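Local coordinates for protein aspartate aminotransferase (Leishmania major, PDB 4H51) that probably catalyses the reversible, pyridoxal phosphate-dependent transfer of an amino group between L-aspartate and 2-oxoglutarate, working as a homodimer, at residues 175-181 against 211-215; 53-57 against 333-337; 87-93 against 111-115. The contacts are given in a common frame with arbitrary orientation. Numbering follows the deposited sequence.

Contact 1: 175-181 against 211-215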
loop_
_atom_site.group_PDB
_atom_site.type_symbol
_atom_site.label_atom_id
_atom_site.label_comp_id
_atom_site.label_asym_id
_atom_site.label_seq_id
_atom_site.Cartn_x
_atom_site.Cartn_y
_atom_site.Cartn_z
ATOM N N LEU B 175 1.859 34.378 5.045
ATOM C CA LEU B 175 2.424 33.658 6.174
ATOM C C LEU B 175 2.534 34.539 7.409
ATOM O O LEU B 175 3.113 35.598 7.363
ATOM C CB LEU B 175 3.826 33.109 5.833
ATOM C CG LEU B 175 3.908 31.629 5.616
ATOM C CD1 LEU B 175 2.900 31.276 4.535
ATOM C CD2 LEU B 175 5.342 31.202 5.247
ATOM N N ASN B 176 1.990 34.084 8.514
ATOM C CA ASN B 176 2.320 34.653 9.812
ATOM C C ASN B 176 3.679 34.121 10.244
ATOM O O ASN B 176 3.784 33.178 11.050
ATOM C CB ASN B 176 1.264 34.265 10.847
ATOM C CG ASN B 176 1.545 34.845 12.235
ATOM O OD1 ASN B 176 2.534 35.540 12.473
ATOM N ND2 ASN B 176 0.642 34.565 13.157
ATOM N N PHE B 177 4.732 34.722 9.706
ATOM C CA PHE B 177 6.054 34.172 9.899
ATOM C C PHE B 177 6.551 34.376 11.313
ATOM O O PHE B 177 7.242 33.495 11.878
ATOM C CB PHE B 177 7.054 34.724 8.907
ATOM C CG PHE B 177 8.352 33.978 8.914
ATOM C CD1 PHE B 177 8.382 32.598 8.649
ATOM C CD2 PHE B 177 9.535 34.633 9.198
ATOM C CE1 PHE B 177 9.592 31.919 8.658
ATOM C CE2 PHE B 177 10.743 33.946 9.205
ATOM C CZ PHE B 177 10.771 32.602 8.929
ATOM N N GLU B 178 6.175 35.497 11.932
ATOM C CA GLU B 178 6.578 35.726 13.332
ATOM C C GLU B 178 5.950 34.679 14.278
ATOM O O GLU B 178 6.607 34.191 15.177
ATOM C CB GLU B 178 6.271 37.176 13.783
ATOM C CG GLU B 178 7.109 38.230 13.023
ATOM C CD GLU B 178 8.630 38.034 13.135
ATOM O OE1 GLU B 178 9.147 37.844 14.253
ATOM O OE2 GLU B 178 9.332 38.036 12.100
ATOM N N GLY B 179 4.709 34.301 14.015
ATOM C CA GLY B 179 4.020 33.323 14.808
ATOM C C GLY B 179 4.628 31.944 14.604
ATOM O O GLY B 179 4.773 31.174 15.570
ATOM N N MET B 180 5.006 31.660 13.372
ATOM C CA MET B 180 5.638 30.390 13.037
ATOM C C MET B 180 6.935 30.223 13.799
ATOM O O MET B 180 7.157 29.203 14.436
ATOM C CB MET B 180 5.892 30.261 11.541
ATOM C CG MET B 180 6.489 28.908 11.160
ATOM S SD MET B 180 6.598 28.749 9.359
ATOM C CE MET B 180 7.145 27.052 9.148
ATOM N N LYS B 181 7.774 31.253 13.745
ATOM C CA LYS B 181 9.035 31.217 14.477
ATOM C C LYS B 181 8.787 31.057 15.978
ATOM O O LYS B 181 9.490 30.294 16.644
ATOM C CB LYS B 181 9.854 32.461 14.199
ATOM C CG LYS B 181 10.407 32.497 12.774
ATOM C CD LYS B 181 11.391 33.644 12.500
ATOM C CE LYS B 181 10.734 35.012 12.509
ATOM N NZ LYS B 181 11.755 36.106 12.385
ATOM N N GLN B 211 12.860 33.113 4.255
ATOM C CA GLN B 211 12.146 32.458 5.398
ATOM C C GLN B 211 12.602 31.028 5.617
ATOM O O GLN B 211 12.829 30.606 6.758
ATOM C CB GLN B 211 10.627 32.535 5.182
ATOM C CG GLN B 211 10.159 33.978 5.343
ATOM C CD GLN B 211 8.746 34.237 4.858
ATOM O OE1 GLN B 211 8.216 33.560 3.989
ATOM N NE2 GLN B 211 8.145 35.263 5.423
ATOM N N TRP B 212 12.799 30.278 4.535
ATOM C CA TRP B 212 13.317 28.916 4.680
ATOM C C TRP B 212 14.644 28.865 5.370
ATOM O O TRP B 212 14.871 27.958 6.160
ATOM C CB TRP B 212 13.464 28.186 3.368
ATOM C CG TRP B 212 12.191 27.602 2.826
ATOM C CD1 TRP B 212 11.631 27.842 1.583
ATOM C CD2 TRP B 212 11.321 26.629 3.452
ATOM N NE1 TRP B 212 10.494 27.103 1.419
ATOM C CE2 TRP B 212 10.248 26.372 2.522
ATOM C CE3 TRP B 212 11.330 25.961 4.662
ATOM C CZ2 TRP B 212 9.238 25.466 2.802
ATOM C CZ3 TRP B 212 10.300 25.078 4.938
ATOM C CH2 TRP B 212 9.308 24.815 4.025
ATOM N N ASN B 213 15.568 29.773 5.026
ATOM C CA ASN B 213 16.862 29.783 5.702
ATOM C C ASN B 213 16.696 30.035 7.208
ATOM O O ASN B 213 17.370 29.373 8.050
ATOM C CB ASN B 213 17.793 30.828 5.060
ATOM C CG ASN B 213 19.268 30.644 5.454
ATOM O OD1 ASN B 213 19.825 29.549 5.363
ATOM N ND2 ASN B 213 19.921 31.736 5.830
ATOM N N GLU B 214 15.799 30.948 7.577
ATOM C CA GLU B 214 15.556 31.217 9.013
ATOM C C GLU B 214 14.925 30.004 9.691
ATOM O O GLU B 214 15.293 29.678 10.801
ATOM C CB GLU B 214 14.655 32.400 9.229
ATOM C CG GLU B 214 15.303 33.737 8.914
ATOM C CD GLU B 214 14.470 34.914 9.446
ATOM O OE1 GLU B 214 14.067 34.913 10.634
ATOM O OE2 GLU B 214 14.187 35.843 8.659
ATOM N N ILE B 215 14.035 29.301 8.982
ATOM C CA ILE B 215 13.397 28.114 9.570
ATOM C C ILE B 215 14.442 27.025 9.791
ATOM O O ILE B 215 14.430 26.341 10.821
ATOM C CB ILE B 215 12.292 27.565 8.678
ATOM C CG1 ILE B 215 11.133 28.551 8.578
ATOM C CG2 ILE B 215 11.741 26.237 9.262
ATOM C CD1 ILE B 215 10.259 28.296 7.370
HETATM O O HOH W 1 5.184 36.301 5.493
#

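Contact 2: 53-57 against 333-337. With EDO (1,2-ethanediol), chain D.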
loop_
_atom_site.group_PDB
_atom_site.type_symbol
_atom_site.label_atom_id
_atom_site.label_comp_id
_atom_site.label_asym_id
_atom_site.label_seq_id
_atom_site.Cartn_x
_atom_site.Cartn_y
_atom_site.Cartn_z
ATOM N N ALA B 53 -6.270 17.408 -8.340
ATOM C CA ALA B 53 -5.843 16.610 -9.476
ATOM C C ALA B 53 -5.838 17.523 -10.726
ATOM O O ALA B 53 -6.752 18.307 -10.913
ATOM C CB ALA B 53 -6.771 15.417 -9.670
ATOM N N TYR B 54 -4.788 17.425 -11.529
ATOM C CA TYR B 54 -4.579 18.284 -12.706
ATOM C C TYR B 54 -5.673 17.988 -13.772
ATOM O O TYR B 54 -6.045 16.817 -14.021
ATOM C CB TYR B 54 -3.167 18.077 -13.298
ATOM C CG TYR B 54 -2.924 18.960 -14.479
ATOM C CD1 TYR B 54 -2.564 20.286 -14.293
ATOM C CD2 TYR B 54 -3.099 18.492 -15.784
ATOM C CE1 TYR B 54 -2.375 21.121 -15.360
ATOM C CE2 TYR B 54 -2.900 19.326 -16.863
ATOM C CZ TYR B 54 -2.580 20.652 -16.637
ATOM O OH TYR B 54 -2.363 21.528 -17.643
ATOM N N ARG B 55 -6.196 19.036 -14.372
ATOM C CA ARG B 55 -7.013 18.891 -15.550
ATOM C C ARG B 55 -6.424 19.724 -16.676
ATOM O O ARG B 55 -5.718 20.731 -16.443
ATOM C CB ARG B 55 -8.461 19.316 -15.223
ATOM C CG ARG B 55 -9.134 18.483 -14.140
ATOM C CD ARG B 55 -9.527 17.113 -14.709
ATOM N NE ARG B 55 -10.094 16.171 -13.725
ATOM C CZ ARG B 55 -9.394 15.287 -12.996
ATOM N NH1 ARG B 55 -8.077 15.235 -13.032
ATOM N NH2 ARG B 55 -10.028 14.424 -12.202
ATOM N N ASP B 56 -6.690 19.307 -17.891
ATOM C CA ASP B 56 -6.215 20.016 -19.068
ATOM C C ASP B 56 -7.120 21.229 -19.413
ATOM O O ASP B 56 -8.018 21.600 -18.623
ATOM C CB ASP B 56 -6.023 19.049 -20.246
ATOM C CG ASP B 56 -7.343 18.566 -20.870
ATOM O OD1 ASP B 56 -8.444 19.110 -20.557
ATOM O OD2 ASP B 56 -7.248 17.643 -21.694
ATOM N N GLU B 57 -6.808 21.826 -20.561
ATOM C CA GLU B 57 -7.474 23.030 -21.121
ATOM C C GLU B 57 -8.988 22.852 -21.238
ATOM O O GLU B 57 -9.746 23.809 -21.149
ATOM C CB GLU B 57 -6.933 23.295 -22.537
ATOM C CG GLU B 57 -5.557 23.938 -22.584
ATOM C CD GLU B 57 -4.353 23.024 -22.247
ATOM O OE1 GLU B 57 -4.465 21.788 -22.005
ATOM O OE2 GLU B 57 -3.250 23.600 -22.257
ATOM N N MET B 333 2.188 22.328 -17.690
ATOM C CA MET B 333 1.094 22.156 -16.728
ATOM C C MET B 333 1.064 23.292 -15.693
ATOM O O MET B 333 0.027 23.926 -15.428
ATOM C CB MET B 333 1.218 20.789 -16.016
ATOM C CG MET B 333 0.905 19.590 -16.906
ATOM S SD MET B 333 1.633 18.018 -16.418
ATOM C CE MET B 333 0.713 17.665 -14.923
ATOM N N ALA B 334 2.208 23.563 -15.096
ATOM C CA ALA B 334 2.344 24.676 -14.182
ATOM C C ALA B 334 1.944 26.006 -14.795
ATOM O O ALA B 334 1.270 26.827 -14.140
ATOM C CB ALA B 334 3.776 24.732 -13.644
ATOM N N GLU B 335 2.330 26.225 -16.054
ATOM C CA GLU B 335 2.000 27.461 -16.734
ATOM C C GLU B 335 0.479 27.558 -16.952
ATOM O O GLU B 335 -0.087 28.639 -16.812
ATOM C CB GLU B 335 2.755 27.583 -18.056
ATOM C CG GLU B 335 2.277 28.643 -19.034
ATOM C CD GLU B 335 2.463 30.060 -18.558
ATOM O OE1 GLU B 335 3.264 30.325 -17.625
ATOM O OE2 GLU B 335 1.790 30.935 -19.142
ATOM N N ARG B 336 -0.194 26.431 -17.279
ATOM C CA ARG B 336 -1.649 26.488 -17.494
ATOM C C ARG B 336 -2.362 26.878 -16.208
ATOM O O ARG B 336 -3.353 27.617 -16.222
ATOM C CB ARG B 336 -2.210 25.162 -18.036
ATOM C CG ARG B 336 -3.597 25.288 -18.670
ATOM C CD ARG B 336 -4.271 23.940 -18.894
ATOM N NE ARG B 336 -4.879 23.468 -17.639
ATOM C CZ ARG B 336 -5.986 23.972 -17.083
ATOM N NH1 ARG B 336 -6.675 24.953 -17.669
ATOM N NH2 ARG B 336 -6.419 23.468 -15.926
ATOM N N ILE B 337 -1.861 26.374 -15.097
ATOM C CA ILE B 337 -2.408 26.753 -13.781
ATOM C C ILE B 337 -2.270 28.240 -13.575
ATOM O O ILE B 337 -3.214 28.905 -13.115
ATOM C CB ILE B 337 -1.720 26.001 -12.628
ATOM C CG1 ILE B 337 -2.014 24.482 -12.758
ATOM C CG2 ILE B 337 -2.224 26.526 -11.273
ATOM C CD1 ILE B 337 -1.177 23.591 -11.856
HETATM C C1 EDO D . -1.870 19.909 -20.581
HETATM O O1 EDO D . -2.887 20.715 -20.012
HETATM C C2 EDO D . -0.537 20.641 -20.454
HETATM O O2 EDO D . -0.464 21.617 -21.487
#

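Contact 3: 87-93 against 111-115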
loop_
_atom_site.group_PDB
_atom_site.type_symbol
_atom_site.label_atom_id
_atom_site.label_comp_id
_atom_site.label_asym_id
_atom_site.label_seq_id
_atom_site.Cartn_x
_atom_site.Cartn_y
_atom_site.Cartn_z
ATOM N N SER B 87 11.766 -3.281 0.164
ATOM C CA SER B 87 12.023 -1.860 0.027
ATOM C C SER B 87 11.515 -1.304 -1.306
ATOM O O SER B 87 11.406 -0.104 -1.465
ATOM C CB SER B 87 13.516 -1.589 0.081
ATOM O OG SER B 87 14.087 -1.986 1.297
ATOM N N GLY B 88 11.219 -2.176 -2.263
ATOM C CA GLY B 88 10.766 -1.709 -3.578
ATOM C C GLY B 88 11.834 -1.753 -4.656
ATOM O O GLY B 88 12.861 -2.431 -4.518
ATOM N N TYR B 89 11.547 -1.059 -5.757
ATOM C CA TYR B 89 12.327 -1.180 -6.977
ATOM C C TYR B 89 13.484 -0.177 -6.894
ATOM O O TYR B 89 13.271 1.037 -7.018
ATOM C CB TYR B 89 11.458 -0.928 -8.210
ATOM C CG TYR B 89 12.151 -1.147 -9.559
ATOM C CD1 TYR B 89 12.860 -2.322 -9.821
ATOM C CD2 TYR B 89 12.113 -0.169 -10.548
ATOM C CE1 TYR B 89 13.507 -2.517 -11.029
ATOM C CE2 TYR B 89 12.750 -0.357 -11.761
ATOM C CZ TYR B 89 13.445 -1.520 -11.993
ATOM O OH TYR B 89 14.075 -1.723 -13.208
ATOM N N GLN B 90 14.701 -0.689 -6.711
ATOM C CA GLN B 90 15.846 0.184 -6.399
ATOM C C GLN B 90 16.141 1.258 -7.463
ATOM O O GLN B 90 16.457 2.377 -7.088
ATOM C CB GLN B 90 17.123 -0.616 -6.091
ATOM C CG GLN B 90 18.140 0.141 -5.227
ATOM C CD GLN B 90 17.576 0.672 -3.929
ATOM O OE1 GLN B 90 16.910 -0.050 -3.195
ATOM N NE2 GLN B 90 17.832 1.931 -3.636
ATOM N N PRO B 91 16.026 0.923 -8.771
ATOM C CA PRO B 91 16.288 1.958 -9.762
ATOM C C PRO B 91 15.306 3.144 -9.643
ATOM O O PRO B 91 15.712 4.342 -9.748
ATOM C CB PRO B 91 16.182 1.207 -11.098
ATOM C CG PRO B 91 16.610 -0.184 -10.767
ATOM C CD PRO B 91 16.008 -0.423 -9.392
ATOM N N PHE B 92 14.041 2.841 -9.385
ATOM C CA PHE B 92 13.065 3.893 -9.134
ATOM C C PHE B 92 13.507 4.712 -7.929
ATOM O O PHE B 92 13.579 5.950 -7.974
ATOM C CB PHE B 92 11.671 3.314 -8.851
ATOM C CG PHE B 92 10.735 4.299 -8.216
ATOM C CD1 PHE B 92 10.312 5.401 -8.935
ATOM C CD2 PHE B 92 10.307 4.148 -6.931
ATOM C CE1 PHE B 92 9.491 6.336 -8.357
ATOM C CE2 PHE B 92 9.467 5.077 -6.338
ATOM C CZ PHE B 92 9.053 6.167 -7.062
ATOM N N ILE B 93 13.809 4.031 -6.843
ATOM C CA ILE B 93 14.138 4.741 -5.600
ATOM C C ILE B 93 15.318 5.709 -5.805
ATOM O O ILE B 93 15.245 6.873 -5.395
ATOM C CB ILE B 93 14.478 3.767 -4.458
ATOM C CG1 ILE B 93 13.255 2.894 -4.059
ATOM C CG2 ILE B 93 15.051 4.532 -3.235
ATOM C CD1 ILE B 93 13.681 1.634 -3.333
ATOM N N VAL B 111 19.133 6.882 3.258
ATOM C CA VAL B 111 18.449 5.590 3.296
ATOM C C VAL B 111 17.051 5.851 2.767
ATOM O O VAL B 111 16.379 6.825 3.181
ATOM C CB VAL B 111 18.551 4.890 4.699
ATOM C CG1 VAL B 111 18.253 5.846 5.827
ATOM C CG2 VAL B 111 17.702 3.621 4.816
ATOM N N ALA B 112 16.610 5.022 1.821
ATOM C CA ALA B 112 15.332 5.274 1.162
ATOM C C ALA B 112 14.628 3.974 0.778
ATOM O O ALA B 112 15.297 2.990 0.447
ATOM C CB ALA B 112 15.556 6.124 -0.100
ATOM N N VAL B 113 13.301 3.994 0.816
ATOM C CA VAL B 113 12.466 2.900 0.353
ATOM C C VAL B 113 11.358 3.467 -0.528
ATOM O O VAL B 113 10.977 4.682 -0.390
ATOM C CB VAL B 113 11.796 2.105 1.524
ATOM C CG1 VAL B 113 12.833 1.342 2.385
ATOM C CG2 VAL B 113 10.949 3.006 2.431
ATOM N N GLN B 114 10.841 2.597 -1.402
ATOM C CA GLN B 114 9.623 2.858 -2.133
ATOM C C GLN B 114 8.421 2.735 -1.184
ATOM O O GLN B 114 8.386 1.867 -0.297
ATOM C CB GLN B 114 9.515 1.885 -3.345
ATOM C CG GLN B 114 8.247 2.038 -4.160
ATOM C CD GLN B 114 8.166 1.090 -5.299
ATOM O OE1 GLN B 114 9.197 0.583 -5.730
ATOM N NE2 GLN B 114 6.940 0.869 -5.840
ATOM N N THR B 115 7.439 3.593 -1.369
ATOM C CA THR B 115 6.249 3.632 -0.532
ATOM C C THR B 115 4.984 3.663 -1.377
ATOM O O THR B 115 5.039 3.869 -2.580
ATOM C CB THR B 115 6.246 4.903 0.344
ATOM O OG1 THR B 115 6.277 6.070 -0.534
ATOM C CG2 THR B 115 7.463 4.899 1.321
#

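Contact 1: 175-181 against 211-215
Two near-parallel helices of the large, pyridoxal phosphate-binding domain pack side by side here: the first turn of helix 177-186 and a turn of helix 209-221, whose short axes approach to 11.5 Å at a crossing angle of -15°. F177 occupies much of that spacing. Its ring carries Q211 over one face in a CH-pi contact, CG lying 3.7 Å from the ring centroid and almost on the ring normal, while the ring edge meets I215 (F177 CE1 to I215 CG1, 3.7 Å). One turn on, M180 CE touches I215 CD1 at 3.8 Å and extends the apolar layer. At the outer margin K181 NZ sits between two carboxylates, forming salt bridges with E214 OE1 across the interface and with E178 OE2 in its own helix, each at 3.1 Å. At the opening of helix 177-186, N176 is the N-cap, its OD1 accepting from G179 N at 2.9 Å. A water links the segments there, donating to L175 O (2.9 Å) and accepting from Q211 NE2 (3.1 Å); Q211 OE1 is taken by the backbone of S208. L175 ends 174-175, a short strand at one edge of the main sheet. Around the pair, M180 packs on Y165 and Y167 of strand 162-169, while I215 touches F250 and W212 touches A246 and L249 of helix 245-252.

Contact 2: 53-57 against 333-337
Polar contacts centre on R336, which reaches from the long helix 320-350 to residues 53-57, in the loop between strand 47-48 and helix 65-76 beside the dimer interface. Its NH2 lies 2.9 Å and its NE 3.1 Å from R55 O, and NE is 3.2 Å from Y54 OH; all three are weak hydrogen bonds. The guanidinium also lies flat against the backbone, with D56 O 3.5 Å from R336 CZ over one face, and NH2 is further held by the carbonyl of L398. A 1,2-ethanediol molecule, probably from the crystallisation liquor, adds a bridge within the loop: Y54 OH donates to EDO O1 at 2.6 Å, and EDO O1 donates to E57 OE1 at 2.8 Å. Apolar packing falls to the Y54 ring. M333 CG sits over its face, 3.9 Å from the centroid, in a CH-pi contact, and M333 SD makes a Met-aromatic contact at 4.8 Å from the same centroid; I337 CG1 approaches the ring edge at Y54 CE1, 4.3 Å away. The end of R55 leads away from the helix; its NH1 donates to Y54 O at 2.8 Å and forms a salt bridge with E82 of the second subunit. The contact thus combines weak arginine bonds to R55 O and Y54 OH with packing of the Y54 ring on M333; no salt bridge joins the segments, while the charge of R55 is paired across the dimer interface.

Contact 3: 87-93 against 111-115
Two hydrogen bonds tie the turn before helix 90-101 to strand 110-116, paired with strand 274-280 at the edge of the large-domain sheet. Backbone Q114 N donates to S87 O at 2.8 Å, and the Q114 side chain, fully extended, accepts from the N-cap residue through Y89 N to Q114 OE1 at 2.9 Å, nearly linear. Between them G88 passes close over the glutamine, its CA 3.5 Å from Q114 OE1; a CB there would collide with Q114 CB, and the backbone angles also call for glycine. S87 OG approaches V113 CG1 at 3.7 Å, though its main polar partner is D295. Farther out, I93 CG2 packs on A112 CB at 3.6 Å and I93 CD1 on Q114 N at 3.6 Å. F92 CD2 comes within 3.9 Å of Q114 OE1, and its ring meets that of F263. Q114 therefore joins strand and turn with both backbone and side chain, satisfying buried polar groups where the helix begins, while isoleucine and alanine close the apolar gap.

How the contacts relate
The three contacts occupy separate parts of one subunit, their centres 29 to 33 Å apart and their nearest atoms about 16 to 19 Å apart, so none touches another. Contacts 1 and 3 lie at opposite edges of the main mixed sheet: contact 1 includes the end of strand 174-175, contact 3 uses strand 110-116. Contact 2 has the longest reach along the chain, bringing together segments 276 residues apart at their closest ends, and both other contacts fall within that span, contact 3 before contact 1. K265, which carries the pyridoxal phosphate as a Schiff base, follows contact 1 in sequence. Among the three, contact 2 is the one that also meets the second subunit, through R55 and A53.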